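Local coordinates for protein putative aldo/keto reductase (Salmonella enterica subsp. enterica serovar Typhimurium, PDB 4R9O) that probably acts as an NADP-dependent oxidoreductase of the aldo/keto reductase family, built on a TIM barrel, at residues I186-Q191 with Y250-R255; R208-S213 with L261-S266; R219-E224 with S244-V249; Q231-I236 with F289-A294. All blocks are in the same frame, centred on the assembly; numbering follows the deposited sequence.

Interaction 1: I186-Q191 with Y250-R255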
loop_
_atom_site.group_PDB
_atom_site.type_symbol
_atom_site.label_atom_id
_atom_site.label_comp_id
_atom_site.label_asym_id
_atom_site.label_seq_id
_atom_site.Cartn_x
_atom_site.Cartn_y
_atom_site.Cartn_z
ATOM N N ILE C 186 -5.321 -20.981 2.960
ATOM C CA ILE C 186 -5.495 -20.675 4.382
ATOM C C ILE C 186 -4.379 -21.267 5.235
ATOM O O ILE C 186 -4.158 -22.475 5.221
ATOM C CB ILE C 186 -6.825 -21.220 4.948
ATOM C CG1 ILE C 186 -8.001 -20.908 4.022
ATOM C CG2 ILE C 186 -7.053 -20.675 6.359
ATOM C CD1 ILE C 186 -9.304 -21.567 4.421
ATOM N N SER C 187 -3.695 -20.414 5.990
ATOM C CA SER C 187 -2.671 -20.853 6.929
ATOM C C SER C 187 -2.367 -19.711 7.886
ATOM O O SER C 187 -2.777 -18.576 7.637
ATOM C CB SER C 187 -1.404 -21.288 6.191
ATOM O OG SER C 187 -0.637 -20.167 5.805
ATOM N N PRO C 188 -1.652 -19.994 8.985
ATOM C CA PRO C 188 -1.220 -18.876 9.833
ATOM C C PRO C 188 -0.298 -17.924 9.063
ATOM O O PRO C 188 -0.186 -16.749 9.408
ATOM C CB PRO C 188 -0.468 -19.568 10.985
ATOM C CG PRO C 188 -1.018 -20.958 11.026
ATOM C CD PRO C 188 -1.358 -21.307 9.596
ATOM N N VAL C 189 0.331 -18.445 8.012
ATOM C CA VAL C 189 1.278 -17.702 7.178
ATOM C C VAL C 189 0.562 -16.840 6.132
ATOM O O VAL C 189 1.119 -15.873 5.614
ATOM C CB VAL C 189 2.253 -18.684 6.469
ATOM C CG1 VAL C 189 3.293 -17.947 5.651
ATOM C CG2 VAL C 189 2.929 -19.574 7.486
ATOM N N HIS C 190 -0.676 -17.200 5.816
ATOM C CA HIS C 190 -1.452 -16.478 4.820
ATOM C C HIS C 190 -2.889 -16.341 5.296
ATOM O O HIS C 190 -3.695 -17.254 5.101
ATOM C CB HIS C 190 -1.409 -17.199 3.463
ATOM C CG HIS C 190 -2.092 -16.444 2.362
ATOM N ND1 HIS C 190 -1.505 -15.378 1.723
ATOM C CD2 HIS C 190 -3.320 -16.591 1.808
ATOM C CE1 HIS C 190 -2.338 -14.901 0.810
ATOM N NE2 HIS C 190 -3.444 -15.623 0.841
ATOM N N GLN C 191 -3.203 -15.200 5.916
ATOM C CA GLN C 191 -4.485 -15.014 6.592
ATOM C C GLN C 191 -5.481 -13.980 6.023
ATOM O O GLN C 191 -6.483 -13.699 6.694
ATOM C CB GLN C 191 -4.237 -14.634 8.069
ATOM C CG GLN C 191 -3.363 -15.600 8.891
ATOM C CD GLN C 191 -3.276 -15.196 10.374
ATOM O OE1 GLN C 191 -4.246 -14.697 10.952
ATOM N NE2 GLN C 191 -2.108 -15.387 10.979
ATOM N N TYR C 250 -2.801 -27.663 11.457
ATOM C CA TYR C 250 -4.054 -28.213 10.924
ATOM C C TYR C 250 -5.231 -27.936 11.875
ATOM O O TYR C 250 -6.337 -27.608 11.436
ATOM C CB TYR C 250 -3.920 -29.721 10.661
ATOM C CG TYR C 250 -3.089 -30.061 9.431
ATOM C CD1 TYR C 250 -3.300 -29.408 8.220
ATOM C CD2 TYR C 250 -2.092 -31.027 9.487
ATOM C CE1 TYR C 250 -2.533 -29.719 7.092
ATOM C CE2 TYR C 250 -1.321 -31.339 8.378
ATOM C CZ TYR C 250 -1.544 -30.686 7.183
ATOM O OH TYR C 250 -0.773 -31.011 6.088
ATOM N N ALA C 251 -4.985 -28.076 13.177
ATOM C CA ALA C 251 -6.010 -27.842 14.188
ATOM C C ALA C 251 -6.451 -26.383 14.144
ATOM O O ALA C 251 -7.630 -26.071 14.299
ATOM C CB ALA C 251 -5.488 -28.216 15.581
ATOM N N TRP C 252 -5.488 -25.500 13.893
ATOM C CA TRP C 252 -5.724 -24.063 13.798
ATOM C C TRP C 252 -6.667 -23.724 12.644
ATOM O O TRP C 252 -7.549 -22.868 12.769
ATOM C CB TRP C 252 -4.386 -23.339 13.622
ATOM C CG TRP C 252 -4.456 -21.837 13.641
ATOM C CD1 TRP C 252 -4.300 -21.026 14.728
ATOM C CD2 TRP C 252 -4.673 -20.967 12.520
ATOM N NE1 TRP C 252 -4.423 -19.709 14.360
ATOM C CE2 TRP C 252 -4.652 -19.643 13.008
ATOM C CE3 TRP C 252 -4.908 -21.180 11.154
ATOM C CZ2 TRP C 252 -4.836 -18.535 12.180
ATOM C CZ3 TRP C 252 -5.093 -20.072 10.325
ATOM C CH2 TRP C 252 -5.061 -18.768 10.846
ATOM N N ILE C 253 -6.449 -24.394 11.515
ATOM C CA ILE C 253 -7.273 -24.235 10.322
ATOM C C ILE C 253 -8.679 -24.809 10.530
ATOM O O ILE C 253 -9.681 -24.185 10.168
ATOM C CB ILE C 253 -6.605 -24.929 9.113
ATOM C CG1 ILE C 253 -5.355 -24.158 8.681
ATOM C CG2 ILE C 253 -7.578 -25.077 7.950
ATOM C CD1 ILE C 253 -4.563 -24.861 7.596
ATOM N N LEU C 254 -8.747 -26.001 11.118
ATOM C CA LEU C 254 -10.024 -26.653 11.401
ATOM C C LEU C 254 -10.918 -25.833 12.331
ATOM O O LEU C 254 -12.139 -25.975 12.307
ATOM C CB LEU C 254 -9.801 -28.031 12.037
ATOM C CG LEU C 254 -9.190 -29.152 11.194
ATOM C CD1 LEU C 254 -9.095 -30.417 12.042
ATOM C CD2 LEU C 254 -10.011 -29.404 9.936
ATOM N N ARG C 255 -10.294 -25.009 13.170
ATOM C CA ARG C 255 -11.012 -24.210 14.165
ATOM C C ARG C 255 -11.853 -23.103 13.510
ATOM O O ARG C 255 -12.803 -22.599 14.109
ATOM C CB ARG C 255 -10.011 -23.613 15.169
ATOM C CG ARG C 255 -10.617 -22.772 16.303
ATOM C CD ARG C 255 -11.649 -23.558 17.093
ATOM N NE ARG C 255 -12.293 -22.743 18.126
ATOM C CZ ARG C 255 -13.322 -21.929 17.900
ATOM N NH1 ARG C 255 -13.854 -21.241 18.904
ATOM N NH2 ARG C 255 -13.822 -21.802 16.671
#
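I186 makes its closest approach through its carbonyl: I253 CD1 lies 3.4 Å from I186 O, a buried oxygen with no polar partner in the model. I253 reaches it with CG1 anti to its own carbonyl carbon (chi1 -70°) and an extended chain. The I186 branch atom CG2 is more distant, at the edge of the W252 ring. At S187 the main chain takes over, its carbonyl carbon 3.7 Å from W252 CZ3. S187 and H190 bracket a type I turn, judged from the phi/psi values of P188 and V189 and from the 3.1 Å bond of H190 N to S187 O; S187 OG also accepts weak bonds from V189 N and H190 N. In the TIM barrel this turn belongs to the loop leaving strand 182-185, and helix 245-254 flanks it. P188 slides across one face of the W252 indole, CG over the six-membered ring toward its rim, 4.1 Å from the ring centroid and 18° off its normal, a CH-pi contact. Q191 then returns: its extended chain crosses the indole nearly at right angles, bringing CD to 4.0 Å from W252 CH2. Its amide is fixed by Q191 NE2 donating to P188 O (2.8 Å, 169°), on a lone pair in the carbonyl plane. W288 of helix 285-296 stacks with the W252 ring and donates NE1 to W252 O.

Interaction 2: R208-S213 with L261-S266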
loop_
_atom_site.group_PDB
_atom_site.type_symbol
_atom_site.label_atom_id
_atom_site.label_comp_id
_atom_site.label_asym_id
_atom_site.label_seq_id
_atom_site.Cartn_x
_atom_site.Cartn_y
_atom_site.Cartn_z
ATOM N N ARG C 208 -18.393 -25.332 2.472
ATOM C CA ARG C 208 -17.110 -25.508 3.128
ATOM C C ARG C 208 -15.957 -25.454 2.125
ATOM O O ARG C 208 -15.965 -26.149 1.101
ATOM C CB ARG C 208 -17.106 -26.822 3.917
ATOM C CG ARG C 208 -18.136 -26.813 5.047
ATOM C CD ARG C 208 -18.304 -28.166 5.727
ATOM N NE ARG C 208 -17.139 -28.563 6.519
ATOM C CZ ARG C 208 -17.185 -29.424 7.533
ATOM N NH1 ARG C 208 -18.343 -29.965 7.887
ATOM N NH2 ARG C 208 -16.077 -29.737 8.198
ATOM N N PRO C 209 -14.953 -24.617 2.415
ATOM C CA PRO C 209 -13.815 -24.519 1.497
ATOM C C PRO C 209 -12.821 -25.658 1.657
ATOM O O PRO C 209 -12.593 -26.123 2.782
ATOM C CB PRO C 209 -13.169 -23.197 1.889
ATOM C CG PRO C 209 -13.481 -23.072 3.368
ATOM C CD PRO C 209 -14.821 -23.716 3.576
ATOM N N MET C 210 -12.248 -26.117 0.547
ATOM C CA MET C 210 -11.039 -26.937 0.602
ATOM C C MET C 210 -9.863 -25.975 0.737
ATOM O O MET C 210 -9.788 -24.974 0.020
ATOM C CB MET C 210 -10.880 -27.809 -0.647
ATOM C CG MET C 210 -12.078 -28.708 -0.943
ATOM S SD MET C 210 -12.015 -29.411 -2.602
ATOM C CE MET C 210 -10.590 -30.495 -2.457
ATOM N N ALA C 211 -8.953 -26.263 1.657
ATOM C CA ALA C 211 -7.887 -25.321 1.976
ATOM C C ALA C 211 -6.540 -25.826 1.462
ATOM O O ALA C 211 -6.109 -26.943 1.796
ATOM C CB ALA C 211 -7.837 -25.072 3.486
ATOM N N TRP C 212 -5.879 -25.018 0.631
ATOM C CA TRP C 212 -4.554 -25.401 0.157
ATOM C C TRP C 212 -3.465 -24.501 0.760
ATOM O O TRP C 212 -3.755 -23.447 1.357
ATOM C CB TRP C 212 -4.498 -25.423 -1.390
ATOM C CG TRP C 212 -4.815 -24.150 -2.113
ATOM C CD1 TRP C 212 -6.053 -23.694 -2.476
ATOM C CD2 TRP C 212 -3.874 -23.186 -2.612
ATOM N NE1 TRP C 212 -5.941 -22.498 -3.154
ATOM C CE2 TRP C 212 -4.614 -22.166 -3.249
ATOM C CE3 TRP C 212 -2.478 -23.083 -2.579
ATOM C CZ2 TRP C 212 -4.006 -21.054 -3.830
ATOM C CZ3 TRP C 212 -1.877 -21.978 -3.167
ATOM C CH2 TRP C 212 -2.642 -20.980 -3.782
ATOM N N SER C 213 -2.221 -24.962 0.632
ATOM C CA SER C 213 -1.047 -24.355 1.269
ATOM C C SER C 213 -1.193 -24.204 2.783
ATOM O O SER C 213 -0.775 -23.206 3.374
ATOM C CB SER C 213 -0.733 -23.006 0.627
ATOM O OG SER C 213 0.125 -23.197 -0.481
ATOM N N LEU C 261 -11.789 -27.961 4.768
ATOM C CA LEU C 261 -11.237 -29.292 4.540
ATOM C C LEU C 261 -9.784 -29.133 4.098
ATOM O O LEU C 261 -9.524 -28.723 2.958
ATOM C CB LEU C 261 -12.028 -30.046 3.463
ATOM C CG LEU C 261 -13.475 -30.480 3.741
ATOM C CD1 LEU C 261 -14.445 -29.302 3.880
ATOM C CD2 LEU C 261 -13.936 -31.418 2.647
ATOM N N PRO C 262 -8.832 -29.439 4.995
ATOM C CA PRO C 262 -7.408 -29.272 4.660
ATOM C C PRO C 262 -6.926 -30.266 3.611
ATOM O O PRO C 262 -7.217 -31.461 3.708
ATOM C CB PRO C 262 -6.694 -29.507 5.999
ATOM C CG PRO C 262 -7.758 -29.286 7.055
ATOM C CD PRO C 262 -9.034 -29.774 6.417
ATOM N N ILE C 263 -6.201 -29.766 2.610
ATOM C CA ILE C 263 -5.572 -30.619 1.605
ATOM C C ILE C 263 -4.161 -30.951 2.038
ATOM O O ILE C 263 -3.348 -30.049 2.254
ATOM C CB ILE C 263 -5.522 -29.946 0.217
ATOM C CG1 ILE C 263 -6.935 -29.579 -0.247
ATOM C CG2 ILE C 263 -4.794 -30.843 -0.794
ATOM C CD1 ILE C 263 -6.958 -28.624 -1.437
ATOM N N ILE C 264 -3.886 -32.242 2.192
ATOM C CA ILE C 264 -2.566 -32.723 2.561
ATOM C C ILE C 264 -1.811 -33.042 1.279
ATOM O O ILE C 264 -2.371 -33.663 0.376
ATOM C CB ILE C 264 -2.639 -33.991 3.440
ATOM C CG1 ILE C 264 -3.737 -33.867 4.497
ATOM C CG2 ILE C 264 -1.278 -34.308 4.063
ATOM C CD1 ILE C 264 -4.064 -35.196 5.161
ATOM N N GLY C 265 -0.550 -32.632 1.196
ATOM C CA GLY C 265 0.212 -32.814 -0.026
ATOM C C GLY C 265 1.425 -33.715 0.082
ATOM O O GLY C 265 2.187 -33.849 -0.878
ATOM N N SER C 266 1.614 -34.332 1.244
ATOM C CA SER C 266 2.789 -35.166 1.481
ATOM C C SER C 266 2.592 -36.596 0.987
ATOM O O SER C 266 1.600 -37.244 1.318
ATOM C CB SER C 266 3.143 -35.183 2.972
ATOM O OG SER C 266 4.112 -36.189 3.253
#
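L261 O is held by one hydrogen bond, from A211 N of strand 210-212 (2.8 Å, 166°), and by a weaker CA-H...O contact from M210 CA (3.3 Å). The A211 donor sits 41° above the carbonyl plane, so the bond does not use a lone pair. These are neighbouring parallel strands of the TIM barrel, joined here through three main-chain hydrogen bonds. P209 O receives L261 N at 2.8 Å, and A211 O receives I263 N at 2.9 Å, both in the carbonyl plane. A211 therefore spans L261 and I263 through its N and O, the classical parallel register, with M210 bridged to L261 and A211 to P262. The strand segments are twisted by 41°. M210 and L261 project to one face, A211 and P262 to the other, where P262 packs on L254 of helix 245-254. Just before strand 210-212, R208 CB lies 3.6 Å from L261 CD1, its chain bent at chi3 and crossing the leucine, while R208 NE is hydrogen-bonded to Q259 O. At the other end, W212 and S213, like S266, probably belong to the NADP site, and W212 NE1 is weakly bonded to N162 OD1. W212 holds the crowded position, CG between the backbone N and the carbonyl carbon. I263 instead sets CG1 anti to its carbonyl carbon, and its CD1 ends 4.0 Å from W212 CB.

Interaction 3: R219-E224 with S244-V249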
loop_
_atom_site.group_PDB
_atom_site.type_symbol
_atom_site.label_atom_id
_atom_site.label_comp_id
_atom_site.label_asym_id
_atom_site.label_seq_id
_atom_site.Cartn_x
_atom_site.Cartn_y
_atom_site.Cartn_z
ATOM N N ARG C 219 6.949 -22.674 3.463
ATOM C CA ARG C 219 7.680 -21.668 4.230
ATOM C C ARG C 219 7.866 -22.040 5.703
ATOM O O ARG C 219 8.920 -21.762 6.283
ATOM C CB ARG C 219 6.979 -20.312 4.111
ATOM C CG ARG C 219 7.327 -19.557 2.820
ATOM C CD ARG C 219 6.458 -18.317 2.638
ATOM N NE ARG C 219 5.053 -18.676 2.471
ATOM C CZ ARG C 219 4.083 -17.817 2.173
ATOM N NH1 ARG C 219 4.356 -16.529 2.014
ATOM N NH2 ARG C 219 2.838 -18.248 2.035
ATOM N N LEU C 220 6.863 -22.680 6.297
ATOM C CA LEU C 220 6.905 -22.992 7.727
ATOM C C LEU C 220 8.167 -23.763 8.079
ATOM O O LEU C 220 8.821 -23.471 9.078
ATOM C CB LEU C 220 5.669 -23.786 8.152
ATOM C CG LEU C 220 5.656 -24.170 9.634
ATOM C CD1 LEU C 220 5.718 -22.927 10.531
ATOM C CD2 LEU C 220 4.438 -25.014 9.950
ATOM N N PHE C 221 8.525 -24.720 7.226
ATOM C CA PHE C 221 9.706 -25.547 7.456
ATOM C C PHE C 221 10.951 -25.080 6.702
ATOM O O PHE C 221 12.065 -25.226 7.202
ATOM C CB PHE C 221 9.401 -26.997 7.083
ATOM C CG PHE C 221 8.432 -27.662 8.009
ATOM C CD1 PHE C 221 7.114 -27.853 7.636
ATOM C CD2 PHE C 221 8.837 -28.087 9.265
ATOM C CE1 PHE C 221 6.214 -28.464 8.495
ATOM C CE2 PHE C 221 7.944 -28.699 10.132
ATOM C CZ PHE C 221 6.630 -28.885 9.746
ATOM N N ASN C 222 10.765 -24.515 5.513
ATOM C CA ASN C 222 11.887 -24.240 4.619
ATOM C C ASN C 222 12.327 -22.788 4.560
ATOM O O ASN C 222 13.300 -22.463 3.890
ATOM C CB ASN C 222 11.550 -24.698 3.199
ATOM C CG ASN C 222 11.393 -26.189 3.094
ATOM O OD1 ASN C 222 12.376 -26.923 3.037
ATOM N ND2 ASN C 222 10.152 -26.650 3.066
ATOM N N ASP C 223 11.605 -21.906 5.231
ATOM C CA ASP C 223 11.992 -20.510 5.236
ATOM C C ASP C 223 12.594 -20.171 6.597
ATOM O O ASP C 223 11.890 -20.136 7.607
ATOM C CB ASP C 223 10.797 -19.613 4.913
ATOM C CG ASP C 223 11.209 -18.200 4.493
ATOM O OD1 ASP C 223 12.195 -17.656 5.043
ATOM O OD2 ASP C 223 10.537 -17.629 3.608
ATOM N N GLU C 224 13.903 -19.932 6.599
ATOM C CA GLU C 224 14.668 -19.593 7.802
ATOM C C GLU C 224 13.981 -18.517 8.640
ATOM O O GLU C 224 14.101 -18.498 9.869
ATOM C CB GLU C 224 16.079 -19.128 7.410
ATOM C CG GLU C 224 17.039 -18.914 8.583
ATOM C CD GLU C 224 17.580 -17.501 8.638
ATOM O OE1 GLU C 224 17.507 -16.801 7.604
ATOM O OE2 GLU C 224 18.064 -17.079 9.710
ATOM N N SER C 244 3.515 -33.202 16.901
ATOM C CA SER C 244 4.245 -32.387 15.939
ATOM C C SER C 244 3.553 -31.049 15.733
ATOM O O SER C 244 2.411 -30.866 16.155
ATOM C CB SER C 244 4.361 -33.122 14.608
ATOM O OG SER C 244 3.080 -33.294 14.025
ATOM N N ILE C 245 4.232 -30.110 15.084
ATOM C CA ILE C 245 3.627 -28.801 14.873
ATOM C C ILE C 245 2.632 -28.811 13.716
ATOM O O ILE C 245 1.741 -27.970 13.671
ATOM C CB ILE C 245 4.689 -27.709 14.630
ATOM C CG1 ILE C 245 5.459 -27.972 13.340
ATOM C CG2 ILE C 245 5.639 -27.618 15.814
ATOM C CD1 ILE C 245 6.431 -26.873 12.983
ATOM N N GLU C 246 2.772 -29.757 12.787
ATOM C CA GLU C 246 1.811 -29.881 11.687
ATOM C C GLU C 246 0.414 -30.075 12.241
ATOM O O GLU C 246 -0.552 -29.527 11.722
ATOM C CB GLU C 246 2.148 -31.056 10.758
ATOM C CG GLU C 246 3.471 -30.953 10.033
ATOM C CD GLU C 246 4.585 -31.689 10.758
ATOM O OE1 GLU C 246 4.749 -31.474 11.979
ATOM O OE2 GLU C 246 5.293 -32.486 10.104
ATOM N N GLN C 247 0.317 -30.881 13.296
ATOM C CA GLN C 247 -0.958 -31.105 13.966
ATOM C C GLN C 247 -1.562 -29.821 14.488
ATOM O O GLN C 247 -2.769 -29.619 14.407
ATOM C CB GLN C 247 -0.785 -32.078 15.122
ATOM C CG GLN C 247 -0.715 -33.479 14.668
ATOM C CD GLN C 247 -0.223 -34.405 15.742
ATOM O OE1 GLN C 247 0.467 -35.381 15.458
ATOM N NE2 GLN C 247 -0.572 -34.104 16.992
ATOM N N VAL C 248 -0.714 -28.974 15.053
ATOM C CA VAL C 248 -1.170 -27.711 15.619
ATOM C C VAL C 248 -1.697 -26.802 14.504
ATOM O O VAL C 248 -2.784 -26.254 14.616
ATOM C CB VAL C 248 -0.043 -27.008 16.406
ATOM C CG1 VAL C 248 -0.533 -25.675 16.985
ATOM C CG2 VAL C 248 0.468 -27.927 17.517
ATOM N N VAL C 249 -0.939 -26.674 13.420
ATOM C CA VAL C 249 -1.364 -25.852 12.285
ATOM C C VAL C 249 -2.682 -26.356 11.683
ATOM O O VAL C 249 -3.584 -25.568 11.423
ATOM C CB VAL C 249 -0.292 -25.812 11.182
ATOM C CG1 VAL C 249 -0.818 -25.087 9.941
ATOM C CG2 VAL C 249 0.983 -25.159 11.706
#
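L220 carries CG anti to its backbone N (chi1 179°), F221 has CG anti to its carbonyl carbon, and I245 takes the crowded position, CG1 between backbone N and carbonyl carbon (chi1 64°); these torsions aim L220 and I245 each at the other helix, which F221 reaches with its ring end. On the TIM barrel this is a short helix, 219-222, in the connection after strand 210-212, packing against the start of the longer helix 245-254. The approach is tip to tip. L220 CD2 sits 3.9 Å from V249 CG2 and 4.1 Å from I245 CD1, a small apolar cluster that L233 of helix 227-240 also touches. F221 meets I245 end on, its CE2 3.7 Å from I245 CD1. No hydrogen bond spans the two segments. Residues 219-223 are likely to contribute to NADP binding, as in a close relative; L220 and F221 are the two of them that pack on helix 245-254. E246 comes to F221 from another side, crossing it nearly at right angles after a bend at chi2, with carboxylate and ring planes 65° apart. The charge of E246 is paired with R271 through OE2, while its CD stands 3.6 Å from F221 CZ.

Interaction 4: Q231-I236 with F289-A294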
loop_
_atom_site.group_PDB
_atom_site.type_symbol
_atom_site.label_atom_id
_atom_site.label_comp_id
_atom_site.label_asym_id
_atom_site.label_seq_id
_atom_site.Cartn_x
_atom_site.Cartn_y
_atom_site.Cartn_z
ATOM N N GLN C 231 9.024 -22.379 16.244
ATOM C CA GLN C 231 9.307 -22.722 17.635
ATOM C C GLN C 231 8.230 -22.248 18.621
ATOM O O GLN C 231 8.119 -22.806 19.709
ATOM C CB GLN C 231 10.687 -22.189 18.034
ATOM C CG GLN C 231 11.776 -22.697 17.098
ATOM C CD GLN C 231 13.147 -22.116 17.369
ATOM O OE1 GLN C 231 13.350 -21.378 18.335
ATOM N NE2 GLN C 231 14.103 -22.442 16.501
ATOM N N GLU C 232 7.420 -21.261 18.242
ATOM C CA GLU C 232 6.258 -20.906 19.060
ATOM C C GLU C 232 5.133 -21.928 18.859
ATOM O O GLU C 232 4.367 -22.210 19.780
ATOM C CB GLU C 232 5.759 -19.494 18.743
ATOM C CG GLU C 232 5.288 -18.679 19.956
ATOM C CD GLU C 232 3.889 -19.050 20.429
ATOM O OE1 GLU C 232 3.143 -19.689 19.654
ATOM O OE2 GLU C 232 3.533 -18.693 21.575
ATOM N N LEU C 233 5.035 -22.481 17.655
ATOM C CA LEU C 233 4.123 -23.591 17.410
ATOM C C LEU C 233 4.540 -24.827 18.238
ATOM O O LEU C 233 3.690 -25.611 18.666
ATOM C CB LEU C 233 4.080 -23.934 15.915
ATOM C CG LEU C 233 3.182 -23.071 15.012
ATOM C CD1 LEU C 233 3.633 -23.134 13.543
ATOM C CD2 LEU C 233 1.740 -23.523 15.125
ATOM N N SER C 234 5.841 -24.984 18.472
ATOM C CA SER C 234 6.349 -26.118 19.247
ATOM C C SER C 234 5.998 -25.979 20.722
ATOM O O SER C 234 5.813 -26.976 21.416
ATOM C CB SER C 234 7.864 -26.261 19.094
ATOM O OG SER C 234 8.203 -26.657 17.781
ATOM N N VAL C 235 5.916 -24.738 21.193
ATOM C CA VAL C 235 5.521 -24.467 22.573
ATOM C C VAL C 235 4.055 -24.839 22.792
ATOM O O VAL C 235 3.686 -25.461 23.791
ATOM C CB VAL C 235 5.729 -22.982 22.940
ATOM C CG1 VAL C 235 5.284 -22.721 24.375
ATOM C CG2 VAL C 235 7.187 -22.586 22.745
ATOM N N ILE C 236 3.215 -24.445 21.845
ATOM C CA ILE C 236 1.800 -24.760 21.920
ATOM C C ILE C 236 1.555 -26.251 21.682
ATOM O O ILE C 236 0.651 -26.843 22.282
ATOM C CB ILE C 236 1.005 -23.892 20.932
ATOM C CG1 ILE C 236 0.977 -22.460 21.470
ATOM C CG2 ILE C 236 -0.396 -24.428 20.728
ATOM C CD1 ILE C 236 0.365 -21.467 20.565
ATOM N N PHE C 289 -5.276 -17.595 19.010
ATOM C CA PHE C 289 -4.911 -16.197 18.814
ATOM C C PHE C 289 -3.414 -15.974 18.999
ATOM O O PHE C 289 -2.810 -15.144 18.306
ATOM C CB PHE C 289 -5.736 -15.304 19.740
ATOM C CG PHE C 289 -7.096 -14.973 19.178
ATOM C CD1 PHE C 289 -7.235 -13.986 18.216
ATOM C CD2 PHE C 289 -8.225 -15.668 19.583
ATOM C CE1 PHE C 289 -8.474 -13.685 17.678
ATOM C CE2 PHE C 289 -9.474 -15.363 19.052
ATOM C CZ PHE C 289 -9.594 -14.374 18.102
ATOM N N ARG C 290 -2.817 -16.739 19.905
ATOM C CA ARG C 290 -1.369 -16.729 20.087
ATOM C C ARG C 290 -0.659 -17.158 18.810
ATOM O O ARG C 290 0.348 -16.568 18.421
ATOM C CB ARG C 290 -0.951 -17.653 21.229
ATOM C CG ARG C 290 -0.434 -16.943 22.451
ATOM C CD ARG C 290 0.389 -17.905 23.301
ATOM N NE ARG C 290 -0.422 -19.011 23.802
ATOM C CZ ARG C 290 0.072 -20.126 24.335
ATOM N NH1 ARG C 290 -0.751 -21.071 24.766
ATOM N NH2 ARG C 290 1.385 -20.295 24.438
ATOM N N ILE C 291 -1.178 -18.204 18.177
ATOM C CA ILE C 291 -0.700 -18.633 16.867
ATOM C C ILE C 291 -0.819 -17.535 15.814
ATOM O O ILE C 291 0.148 -17.221 15.123
ATOM C CB ILE C 291 -1.464 -19.852 16.364
ATOM C CG1 ILE C 291 -1.145 -21.038 17.249
ATOM C CG2 ILE C 291 -1.026 -20.198 14.943
ATOM C CD1 ILE C 291 0.308 -21.269 17.264
ATOM N N ARG C 292 -2.014 -16.971 15.690
ATOM C CA ARG C 292 -2.255 -15.895 14.730
ATOM C C ARG C 292 -1.207 -14.796 14.867
ATOM O O ARG C 292 -0.612 -14.365 13.876
ATOM C CB ARG C 292 -3.658 -15.310 14.916
ATOM C CG ARG C 292 -3.919 -14.053 14.082
ATOM C CD ARG C 292 -5.231 -13.397 14.468
ATOM N NE ARG C 292 -5.421 -12.101 13.812
ATOM C CZ ARG C 292 -6.137 -11.918 12.703
ATOM N NH1 ARG C 292 -6.737 -12.948 12.118
ATOM N NH2 ARG C 292 -6.254 -10.704 12.171
ATOM N N LYS C 293 -0.979 -14.371 16.107
ATOM C CA LYS C 293 -0.108 -13.246 16.411
ATOM C C LYS C 293 1.369 -13.579 16.208
ATOM O O LYS C 293 2.144 -12.746 15.744
ATOM C CB LYS C 293 -0.361 -12.775 17.846
ATOM C CG LYS C 293 -1.776 -12.229 18.039
ATOM C CD LYS C 293 -2.053 -11.807 19.475
ATOM C CE LYS C 293 -3.443 -11.176 19.597
ATOM N NZ LYS C 293 -3.729 -10.696 20.970
ATOM N N ALA C 294 1.759 -14.796 16.552
ATOM C CA ALA C 294 3.126 -15.237 16.298
ATOM C C ALA C 294 3.433 -15.164 14.797
ATOM O O ALA C 294 4.542 -14.797 14.396
ATOM C CB ALA C 294 3.340 -16.637 16.826
#
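The tight part of this contact gathers on one methyl, I291 CD1. It is 3.3 Å from I236 CD1 and 3.4 Å from L233 CD2, both closer than ordinary van der Waals separation, so the interior of the interface is locally compressed. The torsions explain the focus: I291 is folded at chi2 (-57°), whereas I236 keeps an extended chain and crosses it obliquely. L233 crosses I291 at about a right angle. Towards the barrel, I291 also touches W252, and L233 touches V248 and V249 of helix 245-254. The segments run antiparallel at 171°, with axes 10.2 Å apart, and belong to helices 227-240 and 285-296; this packing is consistent with the pair of extra helices that aldo/keto reductases add to their barrel. E232, R290 and A294, on the looser side, are partly exposed. Here R290 slides past the buried I236 in the opposite direction, I236 CG1 lying 3.6 Å above one face of the guanidinium. The E232 carboxylate stands almost perpendicular to the guanidinium (88°), and OE2 is 3.9 Å from R290 NH2, a long salt bridge. R290 NH1 has a firmer partner in E239. E232 OE1, buried without any partner in the model, rests 4.2 Å from A294 CB; such burial might favour protonation. Neighbouring subunits reach this margin, with T92 of one against E232 and L99 of another against R290.

In the fold
Along the chain the segments of interactions 1 and 2 alternate, interaction 3 is nested in the loops closed by both, and interaction 4 crosses all three. Interaction 2 lies about 4 Å from the chain's centre, in the barrel sheet; the centres of interactions 1, 3 and 4 lie at about 14, 19 and 25 Å. Helix 245-254 is shared by interactions 1 and 3, whose centres are 11 Å apart. S187 CB meets S213 O at 3.5 Å, P188 CD meets V249 CG1 at 3.8 Å, and L220 CD1 meets L233 CD1 at 3.7 Å. Interactions 2 and 3 do not touch, so packing runs from the barrel through interaction 1 to the likely NADP loop and the periphery.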